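AAC3-I (Uncultured bacterium, PDB 5HMN) probably transfers an acetyl group from acetyl-coenzyme A to an amino group of aminoglycoside antibiotics, as expected of a GNAT-family resistance enzyme. Local coordinates at residues I120-D125 against A135-L140; T20-F25 against E33-N38; A71-K76 against A113-Y118; R46-L49 against Y53-A56. One frame throughout, in Å; residues are numbered along the deposited sequence.

Interaction 1 (I120-D125 against A135-L140). With COA (coenzyme A), chain J.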
# COMPACT_ATOMS: atom_id res chain seq x y z
N ILE C 120 3.42 -1.93 11.23
CA ILE C 120 3.94 -2.34 9.94
C ILE C 120 3.13 -3.53 9.45
O ILE C 120 2.88 -4.46 10.22
CB ILE C 120 5.44 -2.71 10.02
CG1 ILE C 120 6.26 -1.49 10.46
CG2 ILE C 120 5.93 -3.26 8.69
CD1 ILE C 120 7.73 -1.82 10.73
N PHE C 121 2.69 -3.51 8.20
CA PHE C 121 1.95 -4.65 7.68
C PHE C 121 2.50 -5.11 6.34
O PHE C 121 3.16 -4.36 5.61
CB PHE C 121 0.45 -4.35 7.60
CG PHE C 121 0.08 -3.35 6.54
CD1 PHE C 121 -0.44 -3.77 5.33
CD2 PHE C 121 0.23 -1.99 6.77
CE1 PHE C 121 -0.80 -2.85 4.35
CE2 PHE C 121 -0.12 -1.07 5.79
CZ PHE C 121 -0.64 -1.50 4.58
N VAL C 122 2.26 -6.38 6.03
CA VAL C 122 2.80 -6.99 4.82
C VAL C 122 1.90 -8.15 4.40
O VAL C 122 1.44 -8.92 5.23
CB VAL C 122 4.26 -7.47 5.02
CG1 VAL C 122 4.36 -8.42 6.22
CG2 VAL C 122 4.79 -8.14 3.76
N GLN C 123 1.64 -8.24 3.10
CA GLN C 123 0.87 -9.35 2.56
C GLN C 123 1.79 -10.51 2.25
O GLN C 123 2.84 -10.34 1.63
CB GLN C 123 0.11 -8.93 1.30
CG GLN C 123 -0.92 -7.84 1.51
CD GLN C 123 -1.78 -7.63 0.27
OE1 GLN C 123 -2.01 -8.56 -0.50
NE2 GLN C 123 -2.26 -6.40 0.08
N ALA C 124 1.40 -11.70 2.68
CA ALA C 124 2.16 -12.90 2.36
C ALA C 124 1.38 -13.74 1.37
O ALA C 124 0.22 -14.09 1.60
CB ALA C 124 2.47 -13.69 3.61
N ASP C 125 2.02 -14.07 0.25
CA ASP C 125 1.45 -15.00 -0.72
C ASP C 125 1.27 -16.34 -0.01
O ASP C 125 1.88 -16.57 1.03
CB ASP C 125 2.35 -15.10 -1.95
CG ASP C 125 1.65 -15.73 -3.14
OD1 ASP C 125 0.72 -16.54 -2.94
OD2 ASP C 125 2.04 -15.41 -4.28
N ALA C 135 6.39 -18.30 7.87
CA ALA C 135 6.97 -18.63 9.17
C ALA C 135 7.65 -17.40 9.76
O ALA C 135 7.62 -17.19 10.97
CB ALA C 135 7.96 -19.78 9.03
N LEU C 136 8.26 -16.60 8.89
CA LEU C 136 8.90 -15.35 9.28
C LEU C 136 7.88 -14.34 9.78
O LEU C 136 8.07 -13.69 10.80
CB LEU C 136 9.68 -14.76 8.11
CG LEU C 136 10.29 -13.37 8.31
CD1 LEU C 136 11.55 -13.45 9.16
CD2 LEU C 136 10.58 -12.70 6.98
N TYR C 137 6.79 -14.18 9.04
CA TYR C 137 5.80 -13.18 9.39
C TYR C 137 4.95 -13.59 10.59
O TYR C 137 4.48 -12.74 11.35
CB TYR C 137 4.90 -12.88 8.18
CG TYR C 137 5.64 -12.21 7.05
CD1 TYR C 137 6.71 -11.36 7.30
CD2 TYR C 137 5.27 -12.42 5.73
CE1 TYR C 137 7.39 -10.73 6.27
CE2 TYR C 137 5.94 -11.80 4.69
CZ TYR C 137 7.00 -10.96 4.97
OH TYR C 137 7.67 -10.35 3.93
N SER C 138 4.75 -14.90 10.77
CA SER C 138 3.92 -15.40 11.86
C SER C 138 4.57 -15.17 13.22
O SER C 138 3.88 -15.01 14.24
CB SER C 138 3.62 -16.89 11.68
OG SER C 138 2.92 -17.12 10.47
N LYS C 139 5.90 -15.14 13.24
CA LYS C 139 6.65 -14.92 14.47
C LYS C 139 6.64 -13.45 14.88
O LYS C 139 6.74 -13.13 16.06
CB LYS C 139 8.10 -15.40 14.30
CG LYS C 139 8.95 -14.48 13.44
CD LYS C 139 10.29 -15.07 13.04
CE LYS C 139 11.32 -13.96 12.88
NZ LYS C 139 12.64 -14.30 13.49
N LEU C 140 6.52 -12.55 13.90
CA LEU C 140 6.64 -11.12 14.17
C LEU C 140 5.30 -10.42 14.32
O LEU C 140 5.20 -9.43 15.05
CB LEU C 140 7.44 -10.44 13.05
CG LEU C 140 8.93 -10.75 13.01
CD1 LEU C 140 9.55 -10.09 11.80
CD2 LEU C 140 9.61 -10.27 14.29
N1A COA J . 11.48 -22.45 6.90
C2A COA J . 10.98 -22.34 8.15
N3A COA J . 11.11 -21.24 8.90
C4A COA J . 11.78 -20.20 8.38
C5A COA J . 12.30 -20.29 7.15
C6A COA J . 12.16 -21.42 6.40
N6A COA J . 12.57 -21.80 5.10
N7A COA J . 12.91 -19.14 6.89
C8A COA J . 12.79 -18.35 7.97
N9A COA J . 12.09 -19.02 8.88
C1B COA J . 11.72 -18.58 10.12
C2B COA J . 12.43 -19.12 11.09
O2B COA J . 11.64 -19.09 12.30
C3B COA J . 13.58 -18.15 11.30
O3B COA J . 14.11 -18.21 12.49
P3B COA J . 15.13 -19.33 12.92
O7A COA J . 15.69 -18.90 14.20
O8A COA J . 14.40 -20.57 13.11
O9A COA J . 16.20 -19.59 11.93
C4B COA J . 12.82 -16.79 11.06
O4B COA J . 11.90 -16.99 10.19
C5B COA J . 13.80 -15.72 10.52
O5B COA J . 14.58 -16.18 9.45
P1A COA J . 15.50 -15.19 8.70
O1A COA J . 16.79 -15.79 8.61
O2A COA J . 15.57 -13.96 9.41
O3A COA J . 14.97 -15.12 7.28
P2A COA J . 15.80 -14.99 5.99
O4A COA J . 16.84 -14.07 6.17
O5A COA J . 16.27 -16.27 5.62
O6A COA J . 14.85 -14.65 4.81
CBP COA J . 12.99 -14.69 3.37
CCP COA J . 13.55 -15.05 4.76
CDP COA J . 13.12 -13.20 3.12
CEP COA J . 11.50 -15.04 3.30
CAP COA J . 13.77 -15.49 2.35
OAP COA J . 13.39 -16.79 2.49
C9P COA J . 13.48 -15.07 0.94
O9P COA J . 14.04 -14.18 0.45
N8P COA J . 12.55 -15.78 0.15
C7P COA J . 12.27 -15.46 -1.18
C6P COA J . 11.33 -14.26 -1.42
C5P COA J . 10.11 -14.11 -0.49
O5P COA J . 9.40 -15.04 -0.19
N4P COA J . 9.85 -12.79 -0.00
C3P COA J . 8.78 -12.43 0.87
C2P COA J . 8.01 -11.18 0.36
S1P COA J . 6.87 -10.63 1.61

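Interaction 2 (T20-F25 against E33-N38)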
# COMPACT_ATOMS: atom_id res chain seq x y z
N THR C 20 21.36 -2.60 -8.00
CA THR C 20 21.88 -3.90 -7.61
C THR C 20 20.85 -4.65 -6.77
O THR C 20 20.68 -5.86 -6.90
CB THR C 20 23.19 -3.75 -6.81
OG1 THR C 20 24.14 -3.01 -7.60
CG2 THR C 20 23.77 -5.11 -6.47
N LEU C 21 20.14 -3.91 -5.93
CA LEU C 21 19.09 -4.49 -5.10
C LEU C 21 17.99 -5.08 -5.97
O LEU C 21 17.44 -6.13 -5.64
CB LEU C 21 18.52 -3.43 -4.15
CG LEU C 21 17.43 -3.93 -3.19
CD1 LEU C 21 17.92 -5.14 -2.42
CD2 LEU C 21 17.01 -2.81 -2.24
N LEU C 22 17.68 -4.42 -7.08
CA LEU C 22 16.70 -4.94 -8.03
C LEU C 22 17.11 -6.31 -8.57
O LEU C 22 16.27 -7.18 -8.76
CB LEU C 22 16.50 -3.96 -9.19
CG LEU C 22 15.75 -2.66 -8.87
CD1 LEU C 22 15.62 -1.79 -10.11
CD2 LEU C 22 14.38 -2.96 -8.29
N ALA C 23 18.41 -6.49 -8.79
CA ALA C 23 18.93 -7.78 -9.25
C ALA C 23 18.80 -8.85 -8.17
O ALA C 23 18.57 -10.03 -8.47
CB ALA C 23 20.39 -7.64 -9.69
N THR C 24 18.95 -8.45 -6.92
CA THR C 24 18.74 -9.35 -5.79
C THR C 24 17.29 -9.80 -5.69
O THR C 24 17.01 -10.98 -5.44
CB THR C 24 19.16 -8.69 -4.46
OG1 THR C 24 20.56 -8.40 -4.51
CG2 THR C 24 18.87 -9.61 -3.28
N PHE C 25 16.37 -8.86 -5.89
CA PHE C 25 14.94 -9.17 -5.91
C PHE C 25 14.62 -10.14 -7.05
O PHE C 25 13.91 -11.13 -6.84
CB PHE C 25 14.10 -7.89 -6.08
CG PHE C 25 13.97 -7.08 -4.82
CD1 PHE C 25 14.08 -7.68 -3.58
CD2 PHE C 25 13.72 -5.71 -4.88
CE1 PHE C 25 13.95 -6.93 -2.42
CE2 PHE C 25 13.59 -4.96 -3.72
CZ PHE C 25 13.71 -5.58 -2.49
N GLU C 33 13.25 -10.65 -15.25
CA GLU C 33 12.72 -9.82 -16.32
C GLU C 33 11.93 -8.63 -15.79
O GLU C 33 12.03 -7.53 -16.32
CB GLU C 33 11.84 -10.67 -17.25
CG GLU C 33 11.05 -9.86 -18.26
CD GLU C 33 10.37 -10.74 -19.30
OE1 GLU C 33 9.72 -11.73 -18.91
OE2 GLU C 33 10.49 -10.43 -20.50
N THR C 34 11.15 -8.85 -14.74
CA THR C 34 10.33 -7.79 -14.17
C THR C 34 11.16 -6.75 -13.43
O THR C 34 10.87 -5.55 -13.50
CB THR C 34 9.28 -8.38 -13.20
OG1 THR C 34 8.47 -9.34 -13.89
CG2 THR C 34 8.38 -7.28 -12.64
N TYR C 35 12.21 -7.20 -12.74
CA TYR C 35 12.97 -6.32 -11.85
C TYR C 35 14.20 -5.69 -12.49
O TYR C 35 14.68 -4.66 -12.02
CB TYR C 35 13.38 -7.08 -10.59
CG TYR C 35 12.23 -7.33 -9.64
CD1 TYR C 35 11.86 -6.39 -8.69
CD2 TYR C 35 11.49 -8.51 -9.71
CE1 TYR C 35 10.80 -6.61 -7.83
CE2 TYR C 35 10.43 -8.74 -8.86
CZ TYR C 35 10.09 -7.79 -7.92
OH TYR C 35 9.03 -8.01 -7.07
N THR C 36 14.70 -6.29 -13.56
CA THR C 36 15.90 -5.77 -14.22
C THR C 36 15.72 -5.59 -15.73
O THR C 36 16.58 -5.01 -16.39
CB THR C 36 17.12 -6.69 -13.98
OG1 THR C 36 16.90 -7.97 -14.59
CG2 THR C 36 17.37 -6.88 -12.49
N GLY C 37 14.61 -6.09 -16.27
CA GLY C 37 14.39 -6.06 -17.71
C GLY C 37 14.05 -4.69 -18.27
O GLY C 37 14.23 -4.44 -19.46
N ASN C 38 13.55 -3.81 -17.41
CA ASN C 38 13.20 -2.46 -17.83
C ASN C 38 13.37 -1.47 -16.69
O ASN C 38 12.41 -0.84 -16.25
CB ASN C 38 11.76 -2.42 -18.35
CG ASN C 38 11.49 -1.21 -19.23
OD1 ASN C 38 12.16 -0.18 -19.11
ND2 ASN C 38 10.51 -1.32 -20.11

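Interaction 3 (A71-K76 against A113-Y118)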
# COMPACT_ATOMS: atom_id res chain seq x y z
N ALA C 71 9.50 -0.49 1.09
CA ALA C 71 8.28 -0.24 1.84
C ALA C 71 7.73 1.16 1.59
O ALA C 71 8.45 2.06 1.17
CB ALA C 71 8.53 -0.44 3.33
N TYR C 72 6.44 1.33 1.85
CA TYR C 72 5.76 2.61 1.66
C TYR C 72 5.10 3.04 2.96
O TYR C 72 4.36 2.27 3.57
CB TYR C 72 4.72 2.51 0.55
CG TYR C 72 5.28 2.21 -0.83
CD1 TYR C 72 5.49 0.91 -1.24
CD2 TYR C 72 5.57 3.24 -1.72
CE1 TYR C 72 6.00 0.63 -2.50
CE2 TYR C 72 6.08 2.97 -2.98
CZ TYR C 72 6.29 1.66 -3.36
OH TYR C 72 6.80 1.39 -4.62
N GLU C 73 5.37 4.27 3.40
CA GLU C 73 4.67 4.81 4.55
C GLU C 73 3.32 5.39 4.14
O GLU C 73 3.26 6.28 3.28
CB GLU C 73 5.51 5.87 5.26
CG GLU C 73 4.81 6.46 6.48
CD GLU C 73 5.57 7.64 7.08
OE1 GLU C 73 6.59 8.05 6.50
OE2 GLU C 73 5.13 8.14 8.13
N LEU C 74 2.26 4.90 4.75
CA LEU C 74 0.91 5.36 4.42
C LEU C 74 0.36 6.27 5.51
O LEU C 74 -0.09 5.79 6.56
CB LEU C 74 -0.02 4.17 4.20
CG LEU C 74 -0.16 3.58 2.80
CD1 LEU C 74 1.18 3.34 2.13
CD2 LEU C 74 -0.97 2.29 2.84
N LYS C 75 0.41 7.58 5.28
CA LYS C 75 -0.16 8.52 6.23
C LYS C 75 -1.69 8.49 6.13
O LYS C 75 -2.26 8.72 5.07
CB LYS C 75 0.38 9.93 5.98
CG LYS C 75 0.93 10.61 7.24
CD LYS C 75 2.35 11.11 7.04
CE LYS C 75 2.98 11.55 8.35
NZ LYS C 75 4.41 11.94 8.19
N LYS C 76 -2.34 8.18 7.24
CA LYS C 76 -3.77 7.89 7.23
C LYS C 76 -4.65 9.14 7.24
O LYS C 76 -4.20 10.23 7.59
CB LYS C 76 -4.14 6.98 8.40
CG LYS C 76 -3.34 5.67 8.46
CD LYS C 76 -3.52 4.82 7.20
CE LYS C 76 -4.98 4.46 6.95
NZ LYS C 76 -5.59 3.64 8.04
N ALA C 113 9.19 3.83 14.23
CA ALA C 113 8.98 4.50 15.51
C ALA C 113 9.47 5.94 15.46
O ALA C 113 8.89 6.82 16.10
CB ALA C 113 9.68 3.74 16.63
N ALA C 114 10.54 6.17 14.71
CA ALA C 114 11.08 7.51 14.53
C ALA C 114 10.16 8.35 13.64
O ALA C 114 10.14 9.58 13.74
CB ALA C 114 12.48 7.45 13.94
N ARG C 115 9.41 7.68 12.77
CA ARG C 115 8.46 8.35 11.89
C ARG C 115 7.09 8.51 12.54
O ARG C 115 6.24 9.26 12.06
CB ARG C 115 8.31 7.59 10.57
CG ARG C 115 9.50 7.72 9.63
CD ARG C 115 9.25 7.01 8.31
NE ARG C 115 10.36 7.20 7.37
CZ ARG C 115 10.21 7.66 6.14
NH1 ARG C 115 9.00 7.96 5.68
NH2 ARG C 115 11.27 7.81 5.35
N GLY C 116 6.88 7.79 13.64
CA GLY C 116 5.63 7.87 14.37
C GLY C 116 4.60 6.85 13.92
O GLY C 116 3.46 6.88 14.37
N ALA C 117 5.01 5.96 13.02
CA ALA C 117 4.13 4.89 12.55
C ALA C 117 3.79 3.96 13.71
O ALA C 117 4.64 3.68 14.55
CB ALA C 117 4.79 4.13 11.42
N TYR C 118 2.55 3.47 13.74
CA TYR C 118 2.10 2.65 14.86
C TYR C 118 2.08 1.17 14.50
O TYR C 118 1.94 0.32 15.37
CB TYR C 118 0.71 3.10 15.33
CG TYR C 118 -0.43 2.65 14.45
CD1 TYR C 118 -1.19 1.53 14.78
CD2 TYR C 118 -0.77 3.34 13.30
CE1 TYR C 118 -2.24 1.11 13.98
CE2 TYR C 118 -1.81 2.94 12.49
CZ TYR C 118 -2.54 1.82 12.84
OH TYR C 118 -3.58 1.42 12.03

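Interaction 4 (R46-L49 against Y53-A56)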
# COMPACT_ATOMS: atom_id res chain seq x y z
N ARG C 46 15.79 8.38 -8.39
CA ARG C 46 16.24 9.33 -7.38
C ARG C 46 15.10 10.05 -6.67
O ARG C 46 15.08 10.15 -5.44
CB ARG C 46 17.16 10.36 -7.99
CG ARG C 46 17.56 11.39 -6.98
CD ARG C 46 18.58 12.35 -7.53
NE ARG C 46 19.38 12.94 -6.46
CZ ARG C 46 18.92 13.83 -5.59
NH1 ARG C 46 17.66 14.25 -5.65
NH2 ARG C 46 19.72 14.30 -4.65
N ARG C 47 14.16 10.58 -7.44
CA ARG C 47 13.03 11.31 -6.87
C ARG C 47 12.20 10.41 -5.97
O ARG C 47 11.60 10.86 -4.99
CB ARG C 47 12.17 11.91 -7.97
CG ARG C 47 12.77 13.15 -8.61
CD ARG C 47 11.75 13.86 -9.47
NE ARG C 47 11.20 12.99 -10.51
CZ ARG C 47 11.78 12.80 -11.69
NH1 ARG C 47 12.92 13.42 -11.97
NH2 ARG C 47 11.22 12.00 -12.59
N LEU C 48 12.17 9.12 -6.30
CA LEU C 48 11.47 8.15 -5.47
C LEU C 48 12.17 7.98 -4.12
O LEU C 48 11.52 7.87 -3.08
CB LEU C 48 11.38 6.80 -6.19
CG LEU C 48 10.66 5.67 -5.44
CD1 LEU C 48 9.22 6.06 -5.12
CD2 LEU C 48 10.70 4.38 -6.25
N LEU C 49 13.50 7.99 -4.14
CA LEU C 49 14.29 7.83 -2.93
C LEU C 49 14.25 9.05 -2.01
O LEU C 49 14.45 8.93 -0.80
CB LEU C 49 15.75 7.51 -3.30
CG LEU C 49 15.98 6.08 -3.78
CD1 LEU C 49 17.40 5.92 -4.31
CD2 LEU C 49 15.73 5.09 -2.65
N TYR C 53 7.53 9.10 1.53
CA TYR C 53 6.87 7.86 1.93
C TYR C 53 7.60 6.58 1.54
O TYR C 53 7.33 5.52 2.09
CB TYR C 53 5.45 7.83 1.35
CG TYR C 53 5.39 7.89 -0.16
CD1 TYR C 53 5.35 6.73 -0.91
CD2 TYR C 53 5.38 9.11 -0.83
CE1 TYR C 53 5.30 6.77 -2.29
CE2 TYR C 53 5.32 9.16 -2.21
CZ TYR C 53 5.28 7.99 -2.93
OH TYR C 53 5.23 8.05 -4.30
N PHE C 54 8.52 6.67 0.58
CA PHE C 54 9.22 5.47 0.12
C PHE C 54 10.42 5.14 1.00
O PHE C 54 11.19 6.02 1.37
CB PHE C 54 9.67 5.62 -1.34
CG PHE C 54 10.31 4.38 -1.90
CD1 PHE C 54 9.55 3.25 -2.16
CD2 PHE C 54 11.67 4.34 -2.17
CE1 PHE C 54 10.13 2.11 -2.69
CE2 PHE C 54 12.26 3.20 -2.69
CZ PHE C 54 11.48 2.08 -2.95
N ILE C 55 10.56 3.85 1.34
CA ILE C 55 11.68 3.38 2.15
C ILE C 55 12.35 2.18 1.49
O ILE C 55 11.70 1.17 1.18
CB ILE C 55 11.22 2.98 3.57
CG1 ILE C 55 10.61 4.18 4.30
CG2 ILE C 55 12.39 2.41 4.37
CD1 ILE C 55 10.06 3.86 5.67
N ALA C 56 13.66 2.28 1.27
CA ALA C 56 14.42 1.18 0.69
C ALA C 56 15.58 0.80 1.60
O ALA C 56 16.42 1.63 1.92
CB ALA C 56 14.94 1.56 -0.69
O HOH W 1 13.74 6.78 0.36

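Interaction 1 (I120-D125 against A135-L140)
Val122 lays its CG1 methyl over the centre of the Tyr137 ring, the carbon 3.7 Å from the ring centroid and only 7° off the normal, a well-centred CH-pi contact. The two side chains meet at about a right angle, and each valine methyl takes a different part of the tyrosine. With chi1 at 55°, CG1 sits between the backbone N and the carbonyl carbon and faces the ring, while CG2 is turned along toward the phenol end, 3.6 Å from Tyr137 OH. Ala124, two residues further along the same side of the strand, brings its CB in the plane of the ring to the CD2 edge of Tyr137, at 3.7 Å.

The hydroxyl end is directed at coenzyme A. Atom S1P lies at the edge of the ring, near its plane, and the modelled 2.5 Å from Tyr137 OH to S1P is too short to be taken literally, although their adjacency is plain. Val122 CG2 approaches S1P to 3.9 Å. A tyrosine beside the thiol is a familiar feature of GNAT enzymes, where it often serves as general acid; such a role here is only an inference. On the same helix, Leu136 CD1 packs against the cofactor at C5B, 3.5 Å away.

Helix 131-140 covers strand 119-124 next to strand 82-91, whose Leu89 touches Tyr137 and whose Ile86 touches Val122. On its other edge strand 119-124 forms an antiparallel ladder with a strand of the second subunit, continuing the sheet across the dimer.

Interaction 2 (T20-F25 against E33-N38)
Segment 20-25 of helix 15-28 and segment 33-38, helical at its start, come together closely enough that the CA atoms of Leu22 and Tyr35 lie 5.5 Å apart, and backbone carbonyls take part in the packing. The approach is reciprocal: Leu22 O rests 3.4 Å from Tyr35 CB, and Tyr35 O lies 3.4 Å from Leu22 CB, both of them van der Waals contacts.

Tyr35 contributes the largest share of the buried surface. Its CG is anti to the carbonyl carbon (chi1 -73°), which carries the ring alongside helix 15-28 toward Phe25. There Phe25 CB sits over one face, 4.0 Å from the centroid of the Tyr35 ring and displaced toward the rim on the side of CD1 and CE1. The phenyl ring itself swings off toward the interior, so the two aromatic planes meet obliquely, at 58°. On the other flank, the Thr36 methyl CG2 fits against the backbone of the first helix at Ala23 CA, 3.7 Å away, while its hydroxyl OG1 is turned back to bond Met32 O within its own helix.

The polar end of Tyr35 is held apart from this apolar surface: its OH is hydrogen-bonded to Asp88 on strand 82-91, and Phe25 also packs on Asp88 and Ala90. Phe77 of the second subunit touches Leu22 as well, so the helix pair lies at the dimer interface. Successive helices between the first two strands are a hallmark of the GNAT fold, where this region commonly borders the acceptor site; Phe25, with its side chain about 7 Å from coenzyme A, is consistent with such a location.

Interaction 3 (A71-K76 against A113-Y118)
Arg115 NH1 is gripped by two oxygens, Glu73 OE1 across the contact and the backbone carbonyl of Asp52. The salt bridge from Arg115 NH1 to Glu73 OE1 is modelled at 2.5 Å, a length to be read with caution, with an angle of 148° at the hydrogen. Glu73 OE1 lies in the guanidinium plane and is met nearly along its own C-O bond, while the carboxylate is turned 69° from the guanidinium. A single-oxygen, single-nitrogen contact results, rather than the flat two-pronged pairing often seen between these groups.

Both chains reach out at length. Glu73 points at the helix end with its CG anti to the backbone N (chi1 -180°), and Arg115 is stretched from CG to NE, bringing its CD to 3.4 Å from Glu73 OE1. The second carboxylate oxygen is used too: Glu73 OE2 is hydrogen-bonded to Ser82 OG and makes a long ion pair with Lys75 NZ, 3.9 Å away. Buried Glu73 thus has positive groups near both oxygens, which would favour its ionised form.

Arg115 lies at the C-terminal end of helix 100-115. Gly116, with positive phi, ends that helix in a Schellman motif, and the chain passes through Ala117, which packs on Ser82 and Ile84, into strand 119-124. The salt bridge therefore ties this helix end to the central strand 64-75, flanked in the sheet by strands 54-61 and 82-91.

Interaction 4 (R46-L49 against Y53-A56)
The tight part of this contact is Leu48 on Phe54, where the leucine CG stands over one face of the phenyl ring, 3.9 Å from its centroid and 20° off the normal. Phe54 is directed at the helix with its CG anti to the backbone N (chi1 -176°), and its CB also touches the backbone, 3.4 Å from Leu48 O. On the same face Leu48 CD2 hangs nearly over the ring centre, 4.1 Å from both Phe54 CE2 and CZ, and CD1 lies at the rim beside Phe54 CG and touches CB.

Packing is looser on the other flank. Leu49 CD2 meets the ring in its plane, 4.0 Å from Phe54 CE2, and bridges on to Ala56 CB at 4.1 Å. Between the two backbones a water donates to both carbonyls, Phe54 O at 2.8 Å and Leu49 O at a suspiciously short 2.5 Å whose exact value is doubtful. Together the two bonds bridge acceptors that could not bond each other.

Helix 42-49 is joined in this way to the start of strand 54-61, which lies between strands 5-9 and 64-75. Met18 and Val15 of helix 15-28 pack on Ala56 and Leu49 respectively, and Lys76 of the second subunit touches Leu48.

Overall arrangement
Along the chain the order is interaction 2, interaction 4, interaction 3, interaction 1. Interactions 4 and 3 are directly joined, their centres 14 Å apart: strands 54-61 and 64-75 are neighbours in the sheet, with Glu73 N 2.7 Å from Tyr53 O and the Tyr72 ring packed on Phe54. Interaction 3 leads on to interaction 1 through helix 100-115 and strand 119-124, and Phe121 touches Leu74. Interaction 2 lies on the opposite side of the chain's centre from interaction 1, about 23 Å between centres. The GNAT sheet thus links the N-terminal helices to the coenzyme A site, and all four contacts also touch the second subunit.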